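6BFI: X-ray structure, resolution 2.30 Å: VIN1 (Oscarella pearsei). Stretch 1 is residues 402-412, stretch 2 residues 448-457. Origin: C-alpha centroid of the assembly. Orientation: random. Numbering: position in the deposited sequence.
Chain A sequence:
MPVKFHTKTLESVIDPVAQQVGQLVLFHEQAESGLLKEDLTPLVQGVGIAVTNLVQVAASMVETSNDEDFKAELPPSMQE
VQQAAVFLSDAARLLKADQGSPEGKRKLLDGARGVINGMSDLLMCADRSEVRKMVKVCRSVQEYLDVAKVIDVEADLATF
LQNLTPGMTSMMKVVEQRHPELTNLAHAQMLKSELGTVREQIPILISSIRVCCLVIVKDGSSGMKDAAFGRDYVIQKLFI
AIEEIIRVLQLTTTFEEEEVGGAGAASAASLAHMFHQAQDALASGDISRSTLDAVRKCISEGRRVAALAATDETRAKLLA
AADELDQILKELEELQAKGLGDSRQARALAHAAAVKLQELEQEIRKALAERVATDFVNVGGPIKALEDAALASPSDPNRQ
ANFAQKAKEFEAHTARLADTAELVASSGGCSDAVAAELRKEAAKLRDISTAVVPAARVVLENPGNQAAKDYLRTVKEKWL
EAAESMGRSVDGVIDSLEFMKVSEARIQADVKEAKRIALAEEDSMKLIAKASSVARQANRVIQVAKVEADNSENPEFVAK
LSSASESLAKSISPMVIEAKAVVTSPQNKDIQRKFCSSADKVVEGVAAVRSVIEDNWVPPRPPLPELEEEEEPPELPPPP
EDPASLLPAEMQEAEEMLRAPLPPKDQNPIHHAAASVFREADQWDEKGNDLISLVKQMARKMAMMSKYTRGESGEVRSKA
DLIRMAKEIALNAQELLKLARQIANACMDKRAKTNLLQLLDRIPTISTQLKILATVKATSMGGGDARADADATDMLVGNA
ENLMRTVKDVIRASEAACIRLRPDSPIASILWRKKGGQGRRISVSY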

# COMPACT_ATOMS: atom_id res chain seq x y z
N ASN A 402 -35.14 -1.69 -23.54
CA ASN A 402 -34.28 -2.73 -22.97
C ASN A 402 -32.87 -2.21 -22.76
O ASN A 402 -32.27 -2.42 -21.70
CB ASN A 402 -34.26 -3.96 -23.89
CG ASN A 402 -35.56 -4.74 -23.84
OD1 ASN A 402 -36.54 -4.30 -23.24
ND2 ASN A 402 -35.57 -5.90 -24.48
N PHE A 403 -32.33 -1.50 -23.75
CA PHE A 403 -30.97 -0.99 -23.63
C PHE A 403 -30.87 0.03 -22.50
O PHE A 403 -29.88 0.04 -21.75
CB PHE A 403 -30.51 -0.36 -24.95
CG PHE A 403 -29.10 0.14 -24.91
CD1 PHE A 403 -28.04 -0.71 -25.16
CD2 PHE A 403 -28.83 1.47 -24.61
CE1 PHE A 403 -26.74 -0.25 -25.13
CE2 PHE A 403 -27.53 1.93 -24.58
CZ PHE A 403 -26.49 1.07 -24.83
N ALA A 404 -31.87 0.89 -22.36
CA ALA A 404 -31.86 1.87 -21.28
C ALA A 404 -31.89 1.19 -19.92
O ALA A 404 -31.11 1.53 -19.02
CB ALA A 404 -33.05 2.83 -21.43
N GLN A 405 -32.78 0.21 -19.75
CA GLN A 405 -32.90 -0.47 -18.47
C GLN A 405 -31.62 -1.22 -18.12
O GLN A 405 -31.12 -1.12 -16.99
CB GLN A 405 -34.10 -1.41 -18.48
CG GLN A 405 -34.34 -2.10 -17.14
CD GLN A 405 -35.81 -2.33 -16.85
OE1 GLN A 405 -36.54 -2.87 -17.68
NE2 GLN A 405 -36.25 -1.91 -15.67
N LYS A 406 -31.07 -1.97 -19.07
CA LYS A 406 -29.83 -2.69 -18.82
C LYS A 406 -28.68 -1.73 -18.55
O LYS A 406 -27.78 -2.04 -17.75
CB LYS A 406 -29.48 -3.60 -20.00
CG LYS A 406 -30.53 -4.66 -20.31
CD LYS A 406 -30.67 -5.67 -19.18
CE LYS A 406 -31.67 -6.75 -19.53
NZ LYS A 406 -31.75 -7.80 -18.48
N ALA A 407 -28.69 -0.56 -19.18
CA ALA A 407 -27.64 0.43 -18.95
C ALA A 407 -27.71 0.97 -17.53
O ALA A 407 -26.69 1.03 -16.83
CB ALA A 407 -27.75 1.56 -19.97
N LYS A 408 -28.90 1.38 -17.08
CA LYS A 408 -29.03 1.90 -15.73
C LYS A 408 -28.71 0.83 -14.69
O LYS A 408 -28.05 1.11 -13.68
CB LYS A 408 -30.44 2.46 -15.51
CG LYS A 408 -30.54 3.42 -14.34
CD LYS A 408 -29.54 4.56 -14.50
CE LYS A 408 -29.54 5.48 -13.28
NZ LYS A 408 -28.51 6.55 -13.41
N GLU A 409 -29.16 -0.40 -14.94
CA GLU A 409 -28.82 -1.49 -14.03
C GLU A 409 -27.32 -1.72 -13.97
O GLU A 409 -26.77 -2.00 -12.90
CB GLU A 409 -29.54 -2.78 -14.45
CG GLU A 409 -31.03 -2.78 -14.13
CD GLU A 409 -31.71 -4.08 -14.53
OE1 GLU A 409 -31.07 -4.90 -15.22
OE2 GLU A 409 -32.88 -4.27 -14.17
N PHE A 410 -26.63 -1.58 -15.11
CA PHE A 410 -25.17 -1.72 -15.09
C PHE A 410 -24.53 -0.61 -14.27
O PHE A 410 -23.63 -0.86 -13.46
CB PHE A 410 -24.60 -1.73 -16.51
CG PHE A 410 -23.10 -1.55 -16.54
CD1 PHE A 410 -22.26 -2.62 -16.34
CD2 PHE A 410 -22.54 -0.29 -16.73
CE1 PHE A 410 -20.88 -2.46 -16.36
CE2 PHE A 410 -21.17 -0.12 -16.74
CZ PHE A 410 -20.34 -1.21 -16.55
N GLU A 411 -24.95 0.64 -14.50
CA GLU A 411 -24.37 1.76 -13.76
C GLU A 411 -24.54 1.57 -12.26
O GLU A 411 -23.58 1.74 -11.49
CB GLU A 411 -25.00 3.07 -14.22
CG GLU A 411 -24.61 3.48 -15.64
CD GLU A 411 -23.26 4.19 -15.69
OE1 GLU A 411 -23.24 5.40 -16.01
OE2 GLU A 411 -22.23 3.54 -15.42
N ALA A 412 -25.75 1.21 -11.82
CA ALA A 412 -25.97 0.97 -10.40
C ALA A 412 -25.15 -0.22 -9.90
O ALA A 412 -24.68 -0.21 -8.75
CB ALA A 412 -27.46 0.76 -10.12
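Stretch 2, residues 448-457: ISTAVVPAAR

No hydrogen bond joins these two segments of VIN1; two phenylalanines of stretch 1 supply most of stretch 1's share of the contact, and one of them, Phe 403, packs against both backbone and the flat face of a guanidinium. The arrangement illustrates how antiparallel helices can pack closely with no hydrogen bond between them, largely through apolar side chains.

Stretch 1 is helical throughout, with i to i+4 hydrogen bonds running from Lys 406 N to Asn 402 O through Ala 412 N to Lys 408 O. Stretch 2 enters on the last part of one helix, with Ile 448 and Ser 449, and a second runs from Val 452 through Arg 457 and onward. This second helix runs nearly antiparallel to stretch 1, at 161° between N-to-C directions, with the axes 10.9 Å apart at closest approach. Numbering therefore falls along one helix as it rises along the other: Glu 411 lies beside Ser 449, Ala 407 beside Val 453 and Phe 403 beside Arg 457. The backbones come nearest at the middle pair, where the CA atoms of Ala 407 and Val 453 are 6.4 Å apart; there the small Ala 407 CB meets Val 453 CG2 at 4.3 Å.

The aromatic rings lie to either side of this point along the helix. Phe 410, with chi1 in t, receives Val 452 CG1 over one face, 3.6 Å from Phe 410 CE2 and 4.0 Å from the ring centroid, a CH-pi contact. Phe 403, also t, reaches Ala 456, its CE1 lying 3.7 Å from Ala 456 CB and 3.5 Å from Ala 456 O, with Phe 403 CZ 3.5 Å from Arg 457 N, while Phe 403 CE2 approaches Arg 457 CZ at 3.9 Å, over the guanidinium face. Glu 411 points its CA-to-CB bond sideways, yet its end comes nearer, Glu 411 OE2 lying 4.1 Å from Ser 449 O and Glu 411 CG 4.3 Å from Val 453 CG2.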

# COMPACT_ATOMS: atom_id res chain seq x y z
N ILE A 448 -13.13 3.35 -15.88
CA ILE A 448 -13.39 2.53 -17.06
C ILE A 448 -14.88 2.28 -17.22
O ILE A 448 -15.36 2.06 -18.34
CB ILE A 448 -12.60 1.21 -16.99
CG1 ILE A 448 -12.72 0.44 -18.31
CG2 ILE A 448 -13.08 0.34 -15.84
CD1 ILE A 448 -12.38 1.27 -19.54
N SER A 449 -15.64 2.33 -16.13
CA SER A 449 -17.09 2.19 -16.23
C SER A 449 -17.71 3.35 -16.99
O SER A 449 -18.77 3.19 -17.61
CB SER A 449 -17.71 2.06 -14.84
OG SER A 449 -17.25 0.90 -14.18
N THR A 450 -17.08 4.53 -16.97
CA THR A 450 -17.62 5.65 -17.73
C THR A 450 -17.66 5.38 -19.24
O THR A 450 -18.41 6.04 -19.96
CB THR A 450 -16.83 6.93 -17.48
OG1 THR A 450 -15.53 6.82 -18.08
CG2 THR A 450 -16.68 7.18 -15.99
N ALA A 451 -16.87 4.42 -19.73
CA ALA A 451 -16.76 4.17 -21.16
C ALA A 451 -17.61 2.99 -21.64
O ALA A 451 -17.65 2.74 -22.85
CB ALA A 451 -15.30 3.93 -21.54
N VAL A 452 -18.28 2.29 -20.74
CA VAL A 452 -19.00 1.08 -21.12
C VAL A 452 -20.30 1.42 -21.85
O VAL A 452 -20.59 0.88 -22.93
CB VAL A 452 -19.25 0.20 -19.89
CG1 VAL A 452 -20.28 -0.88 -20.19
CG2 VAL A 452 -17.95 -0.43 -19.42
N VAL A 453 -21.10 2.32 -21.27
CA VAL A 453 -22.38 2.68 -21.91
C VAL A 453 -22.17 3.36 -23.25
O VAL A 453 -22.91 3.04 -24.19
CB VAL A 453 -23.24 3.50 -20.93
CG1 VAL A 453 -24.49 4.01 -21.63
CG2 VAL A 453 -23.61 2.65 -19.72
N PRO A 454 -21.23 4.30 -23.42
CA PRO A 454 -21.07 4.90 -24.76
C PRO A 454 -20.74 3.90 -25.85
O PRO A 454 -21.31 3.99 -26.95
CB PRO A 454 -19.92 5.90 -24.55
CG PRO A 454 -20.03 6.28 -23.12
CD PRO A 454 -20.44 5.02 -22.41
N ALA A 455 -19.86 2.93 -25.58
CA ALA A 455 -19.50 1.95 -26.60
C ALA A 455 -20.69 1.08 -26.96
O ALA A 455 -21.00 0.87 -28.15
CB ALA A 455 -18.33 1.10 -26.12
N ALA A 456 -21.38 0.55 -25.95
CA ALA A 456 -22.58 -0.25 -26.20
C ALA A 456 -23.64 0.56 -26.93
O ALA A 456 -24.43 -0.00 -27.70
CB ALA A 456 -23.13 -0.80 -24.89
N ARG A 457 -23.68 1.88 -26.71
CA ARG A 457 -24.63 2.72 -27.43
C ARG A 457 -24.20 2.93 -28.88
O ARG A 457 -25.06 3.10 -29.75
CB ARG A 457 -24.79 4.06 -26.72
CG ARG A 457 -26.10 4.77 -27.05
CD ARG A 457 -26.24 6.09 -26.31
NE ARG A 457 -26.28 5.92 -24.86
CZ ARG A 457 -27.41 5.76 -24.17
NH1 ARG A 457 -28.58 5.74 -24.79
NH2 ARG A 457 -27.36 5.61 -22.85